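Local coordinates for protein YciF (PDB 2GS4) that is a stress protein that forms a homodimer and probably binds metal within a rubrerythrin-like, ferritin-clan helical bundle, at residues His47-Val61 / Ala132-Thr146. Sequence-based numbering, arbitrary orientation.
Sequences HLEETHGQIERIDQV and AAKLLKETLEEEKAT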
loop_
_atom_site.group_PDB
_atom_site.type_symbol
_atom_site.label_atom_id
_atom_site.label_comp_id
_atom_site.label_asym_id
_atom_site.label_seq_id
_atom_site.Cartn_x
_atom_site.Cartn_y
_atom_site.Cartn_z
ATOM N N HIS A 47 10.567 -1.322 -17.957
ATOM C CA HIS A 47 9.376 -1.518 -17.132
ATOM C C HIS A 47 8.309 -0.472 -17.444
ATOM O O HIS A 47 7.111 -0.735 -17.291
ATOM C CB HIS A 47 9.718 -1.467 -15.644
ATOM C CG HIS A 47 8.632 -2.006 -14.766
ATOM N ND1 HIS A 47 8.468 -1.610 -13.458
ATOM C CD2 HIS A 47 7.656 -2.913 -15.011
ATOM C CE1 HIS A 47 7.433 -2.249 -12.933
ATOM N NE2 HIS A 47 6.925 -3.043 -13.855
ATOM N N LEU A 48 8.741 0.711 -17.880
ATOM C CA LEU A 48 7.818 1.781 -18.231
ATOM C C LEU A 48 6.961 1.313 -19.406
ATOM O O LEU A 48 5.755 1.565 -19.453
ATOM C CB LEU A 48 8.586 3.042 -18.634
ATOM C CG LEU A 48 7.773 4.102 -19.387
ATOM C CD1 LEU A 48 6.493 4.392 -18.625
ATOM C CD2 LEU A 48 8.593 5.371 -19.573
ATOM N N GLU A 49 7.596 0.636 -20.355
ATOM C CA GLU A 49 6.873 0.135 -21.515
ATOM C C GLU A 49 5.956 -1.009 -21.114
ATOM O O GLU A 49 4.778 -1.014 -21.464
ATOM C CB GLU A 49 7.859 -0.303 -22.590
ATOM C CG GLU A 49 8.692 0.850 -23.107
ATOM C CD GLU A 49 7.828 2.027 -23.511
ATOM O OE1 GLU A 49 8.304 3.178 -23.419
ATOM O OE2 GLU A 49 6.668 1.800 -23.924
ATOM N N GLU A 50 6.489 -1.963 -20.352
ATOM C CA GLU A 50 5.704 -3.098 -19.880
ATOM C C GLU A 50 4.492 -2.617 -19.062
ATOM O O GLU A 50 3.428 -3.222 -19.132
ATOM C CB GLU A 50 6.615 -4.042 -19.061
ATOM C CG GLU A 50 5.923 -5.072 -18.166
ATOM C CD GLU A 50 6.921 -5.938 -17.393
ATOM O OE1 GLU A 50 6.722 -6.147 -16.176
ATOM O OE2 GLU A 50 7.905 -6.415 -18.003
ATOM N N THR A 51 4.642 -1.524 -18.309
ATOM C CA THR A 51 3.537 -0.997 -17.508
ATOM C C THR A 51 2.420 -0.428 -18.387
ATOM O O THR A 51 1.235 -0.576 -18.056
ATOM C CB THR A 51 4.017 0.094 -16.501
ATOM O OG1 THR A 51 4.922 -0.487 -15.550
ATOM C CG2 THR A 51 2.821 0.678 -15.727
ATOM N N HIS A 52 2.785 0.232 -19.488
ATOM C CA HIS A 52 1.769 0.761 -20.387
ATOM C C HIS A 52 1.031 -0.452 -20.946
ATOM O O HIS A 52 -0.188 -0.422 -21.140
ATOM C CB HIS A 52 2.396 1.582 -21.525
ATOM C CG HIS A 52 2.488 3.049 -21.230
ATOM N ND1 HIS A 52 3.691 3.710 -21.081
ATOM C CD2 HIS A 52 1.524 3.978 -21.028
ATOM C CE1 HIS A 52 3.461 4.979 -20.797
ATOM N NE2 HIS A 52 2.154 5.168 -20.759
ATOM N N GLY A 53 1.774 -1.531 -21.181
ATOM C CA GLY A 53 1.166 -2.740 -21.702
ATOM C C GLY A 53 0.220 -3.375 -20.693
ATOM O O GLY A 53 -0.799 -3.948 -21.067
ATOM N N GLN A 54 0.562 -3.278 -19.410
ATOM C CA GLN A 54 -0.259 -3.854 -18.354
ATOM C C GLN A 54 -1.554 -3.072 -18.191
ATOM O O GLN A 54 -2.593 -3.646 -17.827
ATOM C CB GLN A 54 0.557 -3.920 -17.047
ATOM C CG GLN A 54 1.736 -4.887 -17.184
ATOM C CD GLN A 54 2.789 -4.770 -16.095
ATOM O OE1 GLN A 54 2.799 -3.820 -15.319
ATOM N NE2 GLN A 54 3.703 -5.740 -16.055
ATOM N N ILE A 55 -1.520 -1.772 -18.473
ATOM C CA ILE A 55 -2.741 -1.002 -18.373
ATOM C C ILE A 55 -3.658 -1.509 -19.499
ATOM O O ILE A 55 -4.859 -1.675 -19.296
ATOM C CB ILE A 55 -2.475 0.517 -18.494
ATOM C CG1 ILE A 55 -1.700 0.989 -17.256
ATOM C CG2 ILE A 55 -3.796 1.280 -18.605
ATOM C CD1 ILE A 55 -1.347 2.468 -17.236
ATOM N N GLU A 56 -3.097 -1.781 -20.674
ATOM C CA GLU A 56 -3.935 -2.289 -21.765
ATOM C C GLU A 56 -4.567 -3.609 -21.346
ATOM O O GLU A 56 -5.727 -3.881 -21.660
ATOM C CB GLU A 56 -3.117 -2.503 -23.048
ATOM C CG GLU A 56 -2.568 -1.209 -23.639
ATOM C CD GLU A 56 -3.660 -0.259 -24.072
ATOM O OE1 GLU A 56 -3.430 0.962 -24.008
ATOM O OE2 GLU A 56 -4.738 -0.730 -24.486
ATOM N N ARG A 57 -3.807 -4.434 -20.634
ATOM C CA ARG A 57 -4.330 -5.718 -20.195
ATOM C C ARG A 57 -5.493 -5.514 -19.216
ATOM O O ARG A 57 -6.429 -6.316 -19.193
ATOM C CB ARG A 57 -3.215 -6.559 -19.565
ATOM C CG ARG A 57 -3.549 -8.038 -19.455
ATOM C CD ARG A 57 -2.311 -8.851 -19.108
ATOM N NE ARG A 57 -1.348 -8.861 -20.204
ATOM C CZ ARG A 57 -0.033 -8.766 -20.039
ATOM N NH1 ARG A 57 0.778 -8.790 -21.090
ATOM N NH2 ARG A 57 0.473 -8.616 -18.820
ATOM N N ILE A 58 -5.439 -4.452 -18.411
ATOM C CA ILE A 58 -6.524 -4.168 -17.477
ATOM C C ILE A 58 -7.790 -3.805 -18.266
ATOM O O ILE A 58 -8.895 -4.141 -17.849
ATOM C CB ILE A 58 -6.169 -3.007 -16.488
ATOM C CG1 ILE A 58 -5.132 -3.478 -15.457
ATOM C CG2 ILE A 58 -7.427 -2.539 -15.761
ATOM C CD1 ILE A 58 -4.601 -2.358 -14.563
ATOM N N ASP A 59 -7.640 -3.109 -19.389
ATOM C CA ASP A 59 -8.809 -2.755 -20.198
ATOM C C ASP A 59 -9.445 -4.051 -20.687
ATOM O O ASP A 59 -10.672 -4.175 -20.750
ATOM C CB ASP A 59 -8.428 -1.904 -21.413
ATOM C CG ASP A 59 -7.803 -0.581 -21.032
ATOM O OD1 ASP A 59 -8.197 -0.005 -19.998
ATOM O OD2 ASP A 59 -6.930 -0.103 -21.785
ATOM N N GLN A 60 -8.589 -5.016 -21.017
ATOM C CA GLN A 60 -9.025 -6.328 -21.481
ATOM C C GLN A 60 -9.787 -7.062 -20.380
ATOM O O GLN A 60 -10.799 -7.710 -20.646
ATOM C CB GLN A 60 -7.827 -7.188 -21.906
ATOM C CG GLN A 60 -7.198 -6.848 -23.261
ATOM C CD GLN A 60 -6.106 -7.838 -23.652
ATOM O OE1 GLN A 60 -6.316 -8.724 -24.481
ATOM N NE2 GLN A 60 -4.941 -7.701 -23.035
ATOM N N VAL A 61 -9.289 -6.971 -19.145
ATOM C CA VAL A 61 -9.934 -7.627 -18.008
ATOM C C VAL A 61 -11.328 -7.067 -17.821
ATOM O O VAL A 61 -12.296 -7.806 -17.607
ATOM C CB VAL A 61 -9.164 -7.393 -16.682
ATOM C CG1 VAL A 61 -10.069 -7.720 -15.492
ATOM C CG2 VAL A 61 -7.923 -8.260 -16.631
ATOM N N ALA A 132 -10.101 -13.186 -17.182
ATOM C CA ALA A 132 -9.485 -12.192 -16.319
ATOM C C ALA A 132 -8.351 -12.837 -15.520
ATOM O O ALA A 132 -7.240 -12.313 -15.497
ATOM C CB ALA A 132 -10.526 -11.583 -15.383
ATOM N N ALA A 133 -8.617 -13.978 -14.885
ATOM C CA ALA A 133 -7.583 -14.646 -14.092
ATOM C C ALA A 133 -6.319 -14.915 -14.903
ATOM O O ALA A 133 -5.205 -14.708 -14.423
ATOM C CB ALA A 133 -8.119 -15.953 -13.524
ATOM N N LYS A 134 -6.499 -15.381 -16.133
ATOM C CA LYS A 134 -5.378 -15.692 -17.006
ATOM C C LYS A 134 -4.571 -14.431 -17.286
ATOM O O LYS A 134 -3.341 -14.447 -17.254
ATOM C CB LYS A 134 -5.887 -16.287 -18.323
ATOM C CG LYS A 134 -7.016 -17.303 -18.169
ATOM C CD LYS A 134 -6.604 -18.548 -17.381
ATOM C CE LYS A 134 -6.986 -18.465 -15.905
ATOM N NZ LYS A 134 -8.459 -18.365 -15.674
ATOM N N LEU A 135 -5.272 -13.339 -17.564
ATOM C CA LEU A 135 -4.617 -12.074 -17.849
ATOM C C LEU A 135 -3.875 -11.539 -16.643
ATOM O O LEU A 135 -2.742 -11.091 -16.751
ATOM C CB LEU A 135 -5.641 -11.041 -18.297
ATOM C CG LEU A 135 -6.304 -11.394 -19.620
ATOM C CD1 LEU A 135 -7.432 -10.427 -19.885
ATOM C CD2 LEU A 135 -5.264 -11.363 -20.734
ATOM N N LEU A 136 -4.530 -11.576 -15.489
ATOM C CA LEU A 136 -3.909 -11.073 -14.281
ATOM C C LEU A 136 -2.683 -11.892 -13.895
ATOM O O LEU A 136 -1.721 -11.342 -13.355
ATOM C CB LEU A 136 -4.937 -11.036 -13.145
ATOM C CG LEU A 136 -6.093 -10.057 -13.397
ATOM C CD1 LEU A 136 -7.270 -10.424 -12.516
ATOM C CD2 LEU A 136 -5.637 -8.623 -13.138
ATOM N N LYS A 137 -2.699 -13.195 -14.172
ATOM C CA LYS A 137 -1.540 -14.009 -13.841
ATOM C C LYS A 137 -0.397 -13.656 -14.795
ATOM O O LYS A 137 0.777 -13.821 -14.457
ATOM C CB LYS A 137 -1.894 -15.507 -13.885
ATOM C CG LYS A 137 -2.583 -15.984 -12.587
ATOM C CD LYS A 137 -3.254 -17.347 -12.729
ATOM C CE LYS A 137 -4.142 -17.674 -11.521
ATOM N NZ LYS A 137 -3.404 -18.021 -10.269
ATOM N N GLU A 138 -0.739 -13.149 -15.978
ATOM C CA GLU A 138 0.288 -12.760 -16.935
ATOM C C GLU A 138 1.015 -11.532 -16.407
ATOM O O GLU A 138 2.239 -11.447 -16.487
ATOM C CB GLU A 138 -0.326 -12.485 -18.313
ATOM C CG GLU A 138 -0.800 -13.764 -18.983
ATOM C CD GLU A 138 -1.342 -13.544 -20.380
ATOM O OE1 GLU A 138 -1.650 -14.554 -21.048
ATOM O OE2 GLU A 138 -1.466 -12.375 -20.812
ATOM N N THR A 139 0.277 -10.578 -15.862
ATOM C CA THR A 139 0.926 -9.398 -15.326
ATOM C C THR A 139 1.708 -9.812 -14.089
ATOM O O THR A 139 2.853 -9.402 -13.903
ATOM C CB THR A 139 -0.084 -8.311 -14.967
ATOM O OG1 THR A 139 -0.703 -7.828 -16.166
ATOM C CG2 THR A 139 0.617 -7.145 -14.280
ATOM N N LEU A 140 1.098 -10.653 -13.260
ATOM C CA LEU A 140 1.768 -11.122 -12.056
ATOM C C LEU A 140 3.154 -11.656 -12.401
ATOM O O LEU A 140 4.143 -11.263 -11.796
ATOM C CB LEU A 140 0.963 -12.227 -11.377
ATOM C CG LEU A 140 1.682 -12.887 -10.198
ATOM C CD1 LEU A 140 1.983 -11.840 -9.131
ATOM C CD2 LEU A 140 0.834 -14.005 -9.628
ATOM N N GLU A 141 3.227 -12.536 -13.392
ATOM C CA GLU A 141 4.508 -13.116 -13.778
ATOM C C GLU A 141 5.507 -12.097 -14.327
ATOM O O GLU A 141 6.710 -12.225 -14.097
ATOM C CB GLU A 141 4.294 -14.253 -14.786
ATOM C CG GLU A 141 3.374 -15.351 -14.261
ATOM C CD GLU A 141 3.820 -15.905 -12.914
ATOM O OE1 GLU A 141 2.942 -16.339 -12.137
ATOM O OE2 GLU A 141 5.040 -15.915 -12.636
ATOM N N GLU A 142 5.027 -11.087 -15.053
ATOM C CA GLU A 142 5.931 -10.075 -15.592
ATOM C C GLU A 142 6.544 -9.275 -14.451
ATOM O O GLU A 142 7.728 -8.944 -14.476
ATOM C CB GLU A 142 5.191 -9.131 -16.548
ATOM C CG GLU A 142 4.812 -9.764 -17.885
ATOM C CD GLU A 142 4.064 -8.797 -18.783
ATOM O OE1 GLU A 142 3.492 -7.812 -18.264
ATOM O OE2 GLU A 142 4.035 -9.026 -20.009
ATOM N N GLU A 143 5.731 -8.959 -13.450
ATOM C CA GLU A 143 6.211 -8.198 -12.304
ATOM C C GLU A 143 7.223 -9.016 -11.515
ATOM O O GLU A 143 8.190 -8.470 -10.977
ATOM C CB GLU A 143 5.041 -7.787 -11.414
ATOM C CG GLU A 143 4.145 -6.739 -12.064
ATOM C CD GLU A 143 4.928 -5.537 -12.562
ATOM O OE1 GLU A 143 5.195 -5.458 -13.780
ATOM O OE2 GLU A 143 5.293 -4.681 -11.732
ATOM N N LYS A 144 7.004 -10.323 -11.447
ATOM C CA LYS A 144 7.946 -11.188 -10.752
ATOM C C LYS A 144 9.268 -11.187 -11.525
ATOM O O LYS A 144 10.339 -11.080 -10.928
ATOM C CB LYS A 144 7.383 -12.607 -10.619
ATOM C CG LYS A 144 6.346 -12.755 -9.488
ATOM C CD LYS A 144 5.818 -14.190 -9.377
ATOM C CE LYS A 144 4.770 -14.317 -8.273
ATOM N NZ LYS A 144 4.165 -15.684 -8.239
ATOM N N ALA A 145 9.198 -11.272 -12.852
ATOM C CA ALA A 145 10.422 -11.259 -13.650
ATOM C C ALA A 145 11.102 -9.897 -13.538
ATOM O O ALA A 145 12.333 -9.805 -13.507
ATOM C CB ALA A 145 10.118 -11.577 -15.110
ATOM N N THR A 146 10.305 -8.836 -13.483
ATOM C CA THR A 146 10.872 -7.501 -13.358
ATOM C C THR A 146 11.595 -7.422 -12.013
ATOM O O THR A 146 12.689 -6.877 -11.918
ATOM C CB THR A 146 9.770 -6.411 -13.460
ATOM O OG1 THR A 146 9.230 -6.408 -14.789
ATOM C CG2 THR A 146 10.325 -5.031 -13.142
HETATM O O HOH W 1 8.815 -8.688 -17.063
HETATM O O HOH W 2 -2.232 -5.612 -15.769
#
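The imidazole of His-47 lies between two threonines: Thr-146 sets CG2 over the centre of one face, a CH-pi contact 3.8 Å from the ring centroid, and Thr-51 OG1 lies above the opposite face, nearer the rim. At the ring's edge His-47 NE2 donates to the syn lone pair of Glu-143 OE1 (3.0 Å), with ring and carboxylate nearly coplanar. The guanidinium of Arg-57 has Glu-138 over one face, where OE2 contributes charge alone, while at its edge NH2 donates to Thr-139 OG1 (3.0 Å) and, in a salt bridge, to Glu-142 OE1 (3.2 Å). CG anti to the backbone N (chi1 -163°) and a bend at chi3 put the group there, a knob among Leu-135, Glu-138, Thr-139 and Glu-142. An alanine here is likely to leave Glu-138 and Glu-142 without their shared counter-charge and open a gap over Leu-135. Between these sites Gln-54 NE2 donates to Glu-142 OE1, almost straight at 171°, and to Glu-143 OE1 (2.7 Å). Val-61 closes the far end against Ala-132, Leu-135 and Leu-136. The segments 47-61 and 132-146, whose axes come within 9.6 Å at 168°, pack antiparallel as parts of helices 38-63 and 130-159. Glu-50 OE1 and Glu-143 OE1, two acceptors 2.9 Å apart, join His-47 and nearby Glu-110 in a carboxylate-histidine cluster consistent with the metal centre of a rubrerythrin-like four-helix bundle.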